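Local coordinates for protein CytC3 (Streptomyces sp., PDB 3GJB) that is probably a non-haem iron(II)- and 2-oxoglutarate-dependent halogenase that chlorinates an aminoacyl group carried on a partner protein, at residues D69-I74 with W101-F106; R51-Y56 with S306-E311; N42-Q47 with D75-H80. All blocks are in the same frame, centred on the assembly; numbering follows the deposited sequence.

Interaction 1: D69-I74 with W101-F106. With AKG (2-oxoglutaric acid), chain E.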
loop_
_atom_site.group_PDB
_atom_site.type_symbol
_atom_site.label_atom_id
_atom_site.label_comp_id
_atom_site.label_asym_id
_atom_site.label_seq_id
_atom_site.Cartn_x
_atom_site.Cartn_y
_atom_site.Cartn_z
ATOM N N ASP A 69 5.158 0.250 7.373
ATOM C CA ASP A 69 4.130 0.472 8.377
ATOM C C ASP A 69 4.253 1.649 9.339
ATOM O O ASP A 69 4.010 1.503 10.542
ATOM C CB ASP A 69 3.944 -0.817 9.181
ATOM C CG ASP A 69 3.763 -2.033 8.292
ATOM O OD1 ASP A 69 2.987 -1.953 7.318
ATOM O OD2 ASP A 69 4.393 -3.070 8.576
ATOM N N ARG A 70 4.606 2.815 8.817
ATOM C CA ARG A 70 4.705 3.994 9.661
ATOM C C ARG A 70 3.322 4.560 9.935
ATOM O O ARG A 70 3.167 5.493 10.718
ATOM C CB ARG A 70 5.603 5.040 9.012
ATOM C CG ARG A 70 7.023 4.546 8.875
ATOM C CD ARG A 70 7.605 4.127 10.222
ATOM N NE ARG A 70 8.570 5.099 10.730
ATOM C CZ ARG A 70 8.243 6.224 11.345
ATOM N NH1 ARG A 70 6.971 6.516 11.533
ATOM N NH2 ARG A 70 9.182 7.062 11.758
ATOM N N HIS A 71 2.312 3.981 9.294
ATOM C CA HIS A 71 0.938 4.404 9.520
ATOM C C HIS A 71 0.542 3.938 10.924
ATOM O O HIS A 71 -0.540 4.268 11.417
ATOM C CB HIS A 71 -0.004 3.770 8.502
ATOM C CG HIS A 71 -0.042 2.278 8.575
ATOM N ND1 HIS A 71 0.955 1.483 8.049
ATOM C CD2 HIS A 71 -0.917 1.437 9.176
ATOM C CE1 HIS A 71 0.697 0.218 8.327
ATOM N NE2 HIS A 71 -0.434 0.162 9.010
ATOM N N LEU A 72 1.411 3.151 11.559
ATOM C CA LEU A 72 1.138 2.680 12.909
ATOM C C LEU A 72 1.723 3.625 13.954
ATOM O O LEU A 72 1.563 3.400 15.148
ATOM C CB LEU A 72 1.677 1.260 13.129
ATOM C CG LEU A 72 0.927 0.155 12.381
ATOM C CD1 LEU A 72 1.453 -1.197 12.807
ATOM C CD2 LEU A 72 -0.548 0.249 12.666
ATOM N N ASP A 73 2.415 4.673 13.516
ATOM C CA ASP A 73 2.946 5.635 14.476
ATOM C C ASP A 73 2.865 7.106 14.018
ATOM O O ASP A 73 2.885 8.019 14.846
ATOM C CB ASP A 73 4.378 5.255 14.913
ATOM C CG ASP A 73 5.420 5.461 13.825
ATOM O OD1 ASP A 73 5.344 4.790 12.773
ATOM O OD2 ASP A 73 6.332 6.295 14.042
ATOM N N ILE A 74 2.756 7.345 12.714
ATOM C CA ILE A 74 2.638 8.723 12.230
ATOM C C ILE A 74 1.152 9.000 12.015
ATOM O O ILE A 74 0.503 8.305 11.228
ATOM C CB ILE A 74 3.379 8.939 10.893
ATOM C CG1 ILE A 74 4.888 8.778 11.087
ATOM C CG2 ILE A 74 3.071 10.330 10.353
ATOM C CD1 ILE A 74 5.662 8.713 9.791
ATOM N N TRP A 101 -2.874 -4.149 5.950
ATOM C CA TRP A 101 -1.845 -4.926 6.634
ATOM C C TRP A 101 -0.434 -4.399 6.403
ATOM O O TRP A 101 0.532 -4.902 6.985
ATOM C CB TRP A 101 -1.922 -6.387 6.193
ATOM C CG TRP A 101 -1.564 -6.577 4.757
ATOM C CD1 TRP A 101 -2.352 -6.324 3.670
ATOM C CD2 TRP A 101 -0.312 -7.034 4.248
ATOM N NE1 TRP A 101 -1.665 -6.599 2.514
ATOM C CE2 TRP A 101 -0.409 -7.039 2.841
ATOM C CE3 TRP A 101 0.888 -7.441 4.846
ATOM C CZ2 TRP A 101 0.653 -7.437 2.019
ATOM C CZ3 TRP A 101 1.942 -7.837 4.031
ATOM C CH2 TRP A 101 1.818 -7.832 2.634
ATOM N N ARG A 102 -0.310 -3.385 5.555
ATOM C CA ARG A 102 1.004 -2.816 5.289
ATOM C C ARG A 102 1.007 -1.549 4.454
ATOM O O ARG A 102 0.117 -1.303 3.633
ATOM C CB ARG A 102 1.891 -3.848 4.592
ATOM C CG ARG A 102 3.287 -3.326 4.265
ATOM C CD ARG A 102 4.353 -4.327 4.653
ATOM N NE ARG A 102 4.628 -5.263 3.581
ATOM C CZ ARG A 102 5.392 -6.340 3.707
ATOM N NH1 ARG A 102 5.959 -6.636 4.863
ATOM N NH2 ARG A 102 5.611 -7.109 2.658
ATOM N N SER A 103 2.032 -0.743 4.691
ATOM C CA SER A 103 2.257 0.476 3.943
ATOM C C SER A 103 3.778 0.573 3.826
ATOM O O SER A 103 4.511 0.114 4.709
ATOM C CB SER A 103 1.677 1.694 4.663
ATOM O OG SER A 103 2.411 2.019 5.824
ATOM N N GLU A 104 4.247 1.129 2.714
ATOM C CA GLU A 104 5.672 1.279 2.475
ATOM C C GLU A 104 5.901 2.435 1.519
ATOM O O GLU A 104 4.997 2.826 0.782
ATOM C CB GLU A 104 6.254 -0.012 1.887
ATOM C CG GLU A 104 5.533 -0.538 0.651
ATOM C CD GLU A 104 5.976 -1.951 0.266
ATOM O OE1 GLU A 104 7.128 -2.119 -0.193
ATOM O OE2 GLU A 104 5.172 -2.898 0.428
ATOM N N PHE A 105 7.106 2.993 1.548
ATOM C CA PHE A 105 7.440 4.094 0.664
ATOM C C PHE A 105 8.176 3.615 -0.583
ATOM O O PHE A 105 8.920 2.643 -0.548
ATOM C CB PHE A 105 8.270 5.145 1.413
ATOM C CG PHE A 105 7.479 5.910 2.437
ATOM C CD1 PHE A 105 7.194 5.350 3.680
ATOM C CD2 PHE A 105 6.955 7.166 2.132
ATOM C CE1 PHE A 105 6.392 6.030 4.610
ATOM C CE2 PHE A 105 6.155 7.853 3.049
ATOM C CZ PHE A 105 5.873 7.277 4.296
ATOM N N PHE A 106 7.934 4.297 -1.694
ATOM C CA PHE A 106 8.572 3.973 -2.960
ATOM C C PHE A 106 9.210 5.223 -3.519
ATOM O O PHE A 106 8.610 5.934 -4.314
ATOM C CB PHE A 106 7.549 3.448 -3.961
ATOM C CG PHE A 106 7.108 2.046 -3.692
ATOM C CD1 PHE A 106 7.971 0.980 -3.917
ATOM C CD2 PHE A 106 5.829 1.785 -3.216
ATOM C CE1 PHE A 106 7.560 -0.332 -3.673
ATOM C CE2 PHE A 106 5.414 0.475 -2.971
ATOM C CZ PHE A 106 6.277 -0.577 -3.199
HETATM C C1 AKG E . 8.582 -8.595 1.332
HETATM O O1 AKG E . 8.257 -7.808 2.200
HETATM O O2 AKG E . 9.718 -9.292 1.473
HETATM C C2 AKG E . 7.725 -8.785 0.102
HETATM O O5 AKG E . 8.072 -9.575 -0.762
HETATM C C3 AKG E . 6.442 -7.977 -0.051
HETATM C C4 AKG E . 5.697 -8.273 -1.365
HETATM C C5 AKG E . 4.440 -7.409 -1.477
HETATM O O3 AKG E . 4.140 -6.620 -0.601
HETATM O O4 AKG E . 3.654 -7.514 -2.569
HETATM O O HOH W 1 4.800 3.428 6.234
#
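Asp69 and Ser103 pair in both directions: Asp69 N donates to Ser103 O at 2.7 Å, nearly straight at 165°, and Ser103 N returns a bond to Asp69 OD1 at 3.0 Å, meeting that oxygen close to the line of its C-O bond. His71 adds a third link at its ring edge, where ND1 and Ser103 OG are hydrogen-bonded at 2.7 Å. Water 1 joins the same hydroxyl to Arg70 N.

Arg102, followed outward, begins beside the Asp69 carboxylate. Its CB also lies over one face of the Trp101 ring, toward the rim. With CG anti to the backbone N (chi1 179°), that carbon comes to 3.4 Å from Asp69 OD1, and CD passes close to both carboxylate oxygens. Bends at chi2 and chi3 then carry the guanidinium away, leaving Arg102 NE 5.3 Å from Asp69 OD1, too far for a salt bridge; Asp69 OD2 is bonded to Tyr56 instead. NE faces Glu104 OE2 in a long salt bridge. Trp101 CZ3 lies over one guanidinium face, toward its rim, while Arg102 NH2 donates a weak hydrogen bond (2.8 Å, 119°) to AKG O1.

The 3-10 turn 70-72 thus sits against strand 98-108, which is flanked by strand 253-262, with helix 75-82 touching His71 and Phe105.

Interaction 2: R51-Y56 with S306-E311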
loop_
_atom_site.group_PDB
_atom_site.type_symbol
_atom_site.label_atom_id
_atom_site.label_comp_id
_atom_site.label_asym_id
_atom_site.label_seq_id
_atom_site.Cartn_x
_atom_site.Cartn_y
_atom_site.Cartn_z
ATOM N N ARG A 51 11.968 7.865 14.754
ATOM C CA ARG A 51 11.493 6.492 14.851
ATOM C C ARG A 51 11.239 6.059 16.286
ATOM O O ARG A 51 11.045 4.873 16.548
ATOM C CB ARG A 51 12.503 5.533 14.202
ATOM C CG ARG A 51 12.709 5.735 12.702
ATOM C CD ARG A 51 13.627 4.663 12.129
ATOM N NE ARG A 51 13.034 3.332 12.252
ATOM C CZ ARG A 51 12.054 2.865 11.482
ATOM N NH1 ARG A 51 11.545 3.609 10.511
ATOM N NH2 ARG A 51 11.564 1.650 11.696
ATOM N N SER A 52 11.223 7.021 17.206
ATOM C CA SER A 52 11.016 6.722 18.620
ATOM C C SER A 52 9.825 5.807 18.880
ATOM O O SER A 52 9.848 5.016 19.816
ATOM C CB SER A 52 10.847 8.013 19.426
ATOM O OG SER A 52 9.543 8.542 19.276
ATOM N N LEU A 53 8.788 5.906 18.058
ATOM C CA LEU A 53 7.608 5.069 18.250
ATOM C C LEU A 53 7.305 4.160 17.062
ATOM O O LEU A 53 6.203 3.624 16.945
ATOM C CB LEU A 53 6.388 5.943 18.548
ATOM C CG LEU A 53 6.417 6.727 19.863
ATOM C CD1 LEU A 53 5.192 7.613 19.952
ATOM C CD2 LEU A 53 6.459 5.768 21.039
ATOM N N ALA A 54 8.269 3.992 16.169
ATOM C CA ALA A 54 8.056 3.129 15.015
ATOM C C ALA A 54 7.985 1.705 15.552
ATOM O O ALA A 54 8.729 1.351 16.460
ATOM C CB ALA A 54 9.213 3.272 14.039
ATOM N N ILE A 55 7.098 0.882 15.011
ATOM C CA ILE A 55 7.010 -0.475 15.518
ATOM C C ILE A 55 8.220 -1.348 15.182
ATOM O O ILE A 55 8.470 -2.329 15.881
ATOM C CB ILE A 55 5.718 -1.181 15.059
ATOM C CG1 ILE A 55 5.726 -1.410 13.553
ATOM C CG2 ILE A 55 4.520 -0.348 15.457
ATOM C CD1 ILE A 55 4.665 -2.395 13.106
ATOM N N TYR A 56 8.978 -1.002 14.138
ATOM C CA TYR A 56 10.164 -1.787 13.783
ATOM C C TYR A 56 11.455 -1.144 14.281
ATOM O O TYR A 56 11.673 0.056 14.122
ATOM C CB TYR A 56 10.246 -2.026 12.270
ATOM C CG TYR A 56 9.039 -2.747 11.716
ATOM C CD1 TYR A 56 8.474 -3.829 12.402
ATOM C CD2 TYR A 56 8.441 -2.335 10.522
ATOM C CE1 TYR A 56 7.335 -4.482 11.914
ATOM C CE2 TYR A 56 7.304 -2.983 10.025
ATOM C CZ TYR A 56 6.755 -4.054 10.728
ATOM O OH TYR A 56 5.615 -4.677 10.258
ATOM N N SER A 306 -2.925 3.345 17.127
ATOM C CA SER A 306 -1.554 3.522 16.670
ATOM C C SER A 306 -0.661 3.743 17.876
ATOM O O SER A 306 -1.159 3.996 18.975
ATOM C CB SER A 306 -1.452 4.736 15.744
ATOM O OG SER A 306 -1.249 5.925 16.492
ATOM N N GLN A 307 0.653 3.652 17.671
ATOM C CA GLN A 307 1.618 3.844 18.743
ATOM C C GLN A 307 1.513 5.224 19.353
ATOM O O GLN A 307 2.122 5.487 20.385
ATOM C CB GLN A 307 3.045 3.671 18.240
ATOM C CG GLN A 307 3.417 2.271 17.840
ATOM C CD GLN A 307 3.042 1.256 18.893
ATOM O OE1 GLN A 307 1.948 0.690 18.862
ATOM N NE2 GLN A 307 3.938 1.029 19.842
ATOM N N ARG A 308 0.770 6.115 18.704
ATOM C CA ARG A 308 0.621 7.467 19.213
ATOM C C ARG A 308 -0.773 7.760 19.726
ATOM O O ARG A 308 -1.097 8.909 20.044
ATOM C CB ARG A 308 1.001 8.499 18.152
ATOM C CG ARG A 308 2.476 8.833 18.161
ATOM C CD ARG A 308 2.784 10.129 17.424
ATOM N NE ARG A 308 4.199 10.452 17.548
ATOM C CZ ARG A 308 5.174 9.778 16.944
ATOM N NH1 ARG A 308 4.886 8.748 16.160
ATOM N NH2 ARG A 308 6.439 10.111 17.151
ATOM N N GLY A 309 -1.602 6.727 19.805
ATOM C CA GLY A 309 -2.940 6.923 20.317
ATOM C C GLY A 309 -3.959 7.268 19.258
ATOM O O GLY A 309 -5.079 7.674 19.575
ATOM N N TYR A 310 -3.590 7.126 17.994
ATOM C CA TYR A 310 -4.550 7.417 16.947
ATOM C C TYR A 310 -5.516 6.238 16.907
ATOM O O TYR A 310 -5.126 5.101 16.642
ATOM C CB TYR A 310 -3.850 7.594 15.599
ATOM C CG TYR A 310 -4.790 7.994 14.494
ATOM C CD1 TYR A 310 -5.595 7.048 13.856
ATOM C CD2 TYR A 310 -4.902 9.330 14.100
ATOM C CE1 TYR A 310 -6.486 7.419 12.855
ATOM C CE2 TYR A 310 -5.790 9.710 13.104
ATOM C CZ TYR A 310 -6.575 8.753 12.488
ATOM O OH TYR A 310 -7.452 9.131 11.506
ATOM N N GLU A 311 -6.778 6.515 17.193
ATOM C CA GLU A 311 -7.798 5.488 17.201
ATOM C C GLU A 311 -8.294 5.158 15.797
ATOM O O GLU A 311 -8.719 6.041 15.059
ATOM C CB GLU A 311 -8.972 5.942 18.071
ATOM C CG GLU A 311 -10.135 4.963 18.104
ATOM C CD GLU A 311 -9.928 3.824 19.085
ATOM O OE1 GLU A 311 -8.780 3.338 19.214
ATOM O OE2 GLU A 311 -10.926 3.411 19.721
HETATM O O HOH W 2 7.886 7.395 15.936
#
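Leu53 CD1 sits over the centre of one face of the Arg308 guanidinium, 3.7 Å above its plane, and the same methyl lies 3.5 Å from Arg308 CG. The arginine chain runs extended from CG to NE, and the turn at chi4 (71°) presents the guanidinium face to the methyl. Beside this pair, Ile55 CG2 packs on Gln307 CG at 3.7 Å, the two side chains crossing at about a right angle. Gln307 CG, set beside the backbone N by chi1 (-68°), also lies 3.2 Å from Leu53 O, a carbon-to-carbonyl approach.

Polar links across the contact run through solvent. Water 2 accepts from Leu53 N at 2.7 Å and from Arg308 NH1 at 3.3 Å, while the carbonyl of Asp73 takes a direct bond from that NH1.

Within the segments, Ala54 N to Arg51 O and Gly309 N to Ser306 O close two type I turns. Ser306 OG accepts from Tyr310 N at 3.0 Å and, in an ST turn, from Arg308 N, whose position is less certain; separately, the Arg51 side chain donates from NH2 to Tyr56 O at 2.9 Å.

The contact lies near the surface, joining the loop after helix 34-48 to the loop after strand 289-292, with Tyr310 resting on helix 75-82.

Interaction 3: N42-Q47 with D75-H80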
loop_
_atom_site.group_PDB
_atom_site.type_symbol
_atom_site.label_atom_id
_atom_site.label_comp_id
_atom_site.label_asym_id
_atom_site.label_seq_id
_atom_site.Cartn_x
_atom_site.Cartn_y
_atom_site.Cartn_z
ATOM N N ASN A 42 4.913 17.313 3.540
ATOM C CA ASN A 42 5.935 18.180 4.119
ATOM C C ASN A 42 6.106 17.819 5.593
ATOM O O ASN A 42 7.218 17.833 6.122
ATOM C CB ASN A 42 5.553 19.667 4.004
ATOM C CG ASN A 42 5.673 20.211 2.584
ATOM O OD1 ASN A 42 6.386 19.660 1.745
ATOM N ND2 ASN A 42 4.988 21.313 2.323
ATOM N N ILE A 43 4.996 17.503 6.252
ATOM C CA ILE A 43 5.017 17.134 7.667
ATOM C C ILE A 43 5.574 15.727 7.800
ATOM O O ILE A 43 6.548 15.492 8.519
ATOM C CB ILE A 43 3.595 17.118 8.280
ATOM C CG1 ILE A 43 2.997 18.526 8.309
ATOM C CG2 ILE A 43 3.648 16.506 9.681
ATOM C CD1 ILE A 43 1.535 18.567 8.642
ATOM N N ILE A 44 4.940 14.800 7.090
ATOM C CA ILE A 44 5.311 13.388 7.109
ATOM C C ILE A 44 6.795 13.157 6.879
ATOM O O ILE A 44 7.435 12.402 7.609
ATOM C CB ILE A 44 4.530 12.603 6.035
ATOM C CG1 ILE A 44 3.030 12.725 6.290
ATOM C CG2 ILE A 44 4.983 11.152 6.016
ATOM C CD1 ILE A 44 2.164 12.159 5.179
ATOM N N ARG A 45 7.330 13.814 5.853
ATOM C CA ARG A 45 8.736 13.685 5.495
ATOM C C ARG A 45 9.624 13.892 6.718
ATOM O O ARG A 45 10.547 13.118 6.959
ATOM C CB ARG A 45 9.074 14.700 4.401
ATOM C CG ARG A 45 10.264 14.340 3.535
ATOM C CD ARG A 45 11.555 14.889 4.086
ATOM N NE ARG A 45 11.507 16.339 4.246
ATOM C CZ ARG A 45 12.493 17.054 4.771
ATOM N NH1 ARG A 45 13.604 16.453 5.173
ATOM N NH2 ARG A 45 12.358 18.362 4.927
ATOM N N ARG A 46 9.330 14.930 7.496
ATOM C CA ARG A 46 10.099 15.236 8.701
ATOM C C ARG A 46 9.829 14.232 9.827
ATOM O O ARG A 46 10.735 13.843 10.555
ATOM C CB ARG A 46 9.762 16.645 9.197
ATOM C CG ARG A 46 10.540 17.058 10.442
ATOM C CD ARG A 46 10.206 18.479 10.919
ATOM N NE ARG A 46 8.794 18.636 11.266
ATOM C CZ ARG A 46 7.860 19.105 10.441
ATOM N NH1 ARG A 46 8.180 19.481 9.206
ATOM N NH2 ARG A 46 6.598 19.181 10.851
ATOM N N GLN A 47 8.579 13.817 9.964
ATOM C CA GLN A 47 8.205 12.877 11.004
ATOM C C GLN A 47 8.787 11.483 10.794
ATOM O O GLN A 47 9.097 10.777 11.757
ATOM C CB GLN A 47 6.682 12.827 11.118
ATOM C CG GLN A 47 6.117 14.064 11.797
ATOM C CD GLN A 47 4.606 14.128 11.769
ATOM O OE1 GLN A 47 3.995 14.850 12.553
ATOM N NE2 GLN A 47 3.991 13.379 10.854
ATOM N N ASP A 75 0.620 10.007 12.707
ATOM C CA ASP A 75 -0.805 10.345 12.605
ATOM C C ASP A 75 -1.334 10.553 11.200
ATOM O O ASP A 75 -2.419 10.074 10.863
ATOM C CB ASP A 75 -1.137 11.602 13.418
ATOM C CG ASP A 75 -1.077 11.368 14.917
ATOM O OD1 ASP A 75 -1.377 10.241 15.354
ATOM O OD2 ASP A 75 -0.745 12.316 15.662
ATOM N N LEU A 76 -0.583 11.293 10.390
ATOM C CA LEU A 76 -0.996 11.576 9.025
ATOM C C LEU A 76 -1.006 10.328 8.147
ATOM O O LEU A 76 -1.759 10.251 7.183
ATOM C CB LEU A 76 -0.095 12.663 8.429
ATOM C CG LEU A 76 -0.349 14.049 9.042
ATOM C CD1 LEU A 76 0.760 15.013 8.649
ATOM C CD2 LEU A 76 -1.707 14.571 8.581
ATOM N N LEU A 77 -0.173 9.347 8.480
ATOM C CA LEU A 77 -0.155 8.111 7.704
ATOM C C LEU A 77 -1.281 7.226 8.213
ATOM O O LEU A 77 -1.919 6.504 7.435
ATOM C CB LEU A 77 1.194 7.403 7.827
ATOM C CG LEU A 77 2.367 8.141 7.178
ATOM C CD1 LEU A 77 3.613 7.261 7.236
ATOM C CD2 LEU A 77 2.018 8.494 5.734
ATOM N N ALA A 78 -1.537 7.308 9.519
ATOM C CA ALA A 78 -2.620 6.546 10.136
ATOM C C ALA A 78 -3.936 6.984 9.519
ATOM O O ALA A 78 -4.812 6.156 9.252
ATOM C CB ALA A 78 -2.654 6.786 11.642
ATOM N N GLU A 79 -4.075 8.292 9.300
ATOM C CA GLU A 79 -5.290 8.829 8.712
ATOM C C GLU A 79 -5.378 8.476 7.230
ATOM O O GLU A 79 -6.449 8.174 6.707
ATOM C CB GLU A 79 -5.324 10.346 8.863
ATOM C CG GLU A 79 -6.554 10.975 8.234
ATOM C CD GLU A 79 -6.458 12.479 8.170
ATOM O OE1 GLU A 79 -5.577 13.039 8.850
ATOM O OE2 GLU A 79 -7.269 13.096 7.450
ATOM N N HIS A 80 -4.234 8.519 6.559
ATOM C CA HIS A 80 -4.174 8.218 5.139
ATOM C C HIS A 80 -4.795 6.857 4.807
ATOM O O HIS A 80 -5.648 6.765 3.929
ATOM C CB HIS A 80 -2.715 8.263 4.658
ATOM C CG HIS A 80 -2.577 8.396 3.173
ATOM N ND1 HIS A 80 -2.662 9.610 2.525
ATOM C CD2 HIS A 80 -2.451 7.460 2.201
ATOM C CE1 HIS A 80 -2.598 9.416 1.220
ATOM N NE2 HIS A 80 -2.470 8.120 0.998
HETATM O O HOH W 3 1.339 12.931 11.380
#
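The helical segments 42-47 and 75-80 run at 121° between their N-to-C directions, their axes 10.1 Å apart at closest approach and their backbones nearest at Ile44 and Leu76. Three aliphatic side chains aimed at the opposite segment, Ile43, Ile44 and Leu76, make most of the contact, and the end of Leu77 turns in to join them. The Leu76 and Ile43 side chains cross at about a right angle, Leu76 CD1 touching CB, CG2 and CD1 of Ile43; its 3.4 Å approach to Ile43 CG2 is tighter than usual van der Waals contact. One branch of Ile44 spans both leucines, CG1 resting on Leu76 CB at 3.8 Å and CD1 reaching Leu77 CD2 at 3.7 Å. Its extended arm (chi2 172°) brings CD1 that far, and the other branch, CG2, flanks the same Leu77 methyl at 4.0 Å. An alanine in place of Ile44 is likely to open a gap between the helices, with Leu77 CD2 losing both methyls that it packs on and Leu76 CB losing its apolar partner.

A polar bridge borders this apolar patch. Water 3 accepts from Gln47 NE2 and from Leu76 N, each at 2.7 Å, and so satisfies a first-turn N-H of the second helix.

Helix 34-48 and helix 75-82 are also tied by the salt bridge from Glu79 to Arg40, and His80 turns to the sheet, bonding Thr151 and meeting Phe153 edge-to-face.

How the interactions relate
From the N terminus, helix 34-48 supplies 42-47, which interaction 3 closes onto 75-80. Before that loop ends, the chain passes 51-56, which waits some 250 residues for 306-311 in interaction 2, and 69-74, which interaction 1 joins to strand 98-108. Interaction 3 therefore crosses both of the others, whereas interaction 1 is nested within the long loop of interaction 2. Direct contacts link them: Leu72 O lies 2.7 Å from Gln307 N, a probable hydrogen bond, His71 packs on Leu77 and Ala78, and Tyr310 lies against Glu79. Together they tie two helices and the C-terminal loop to the sheet of this cupin-clan fold.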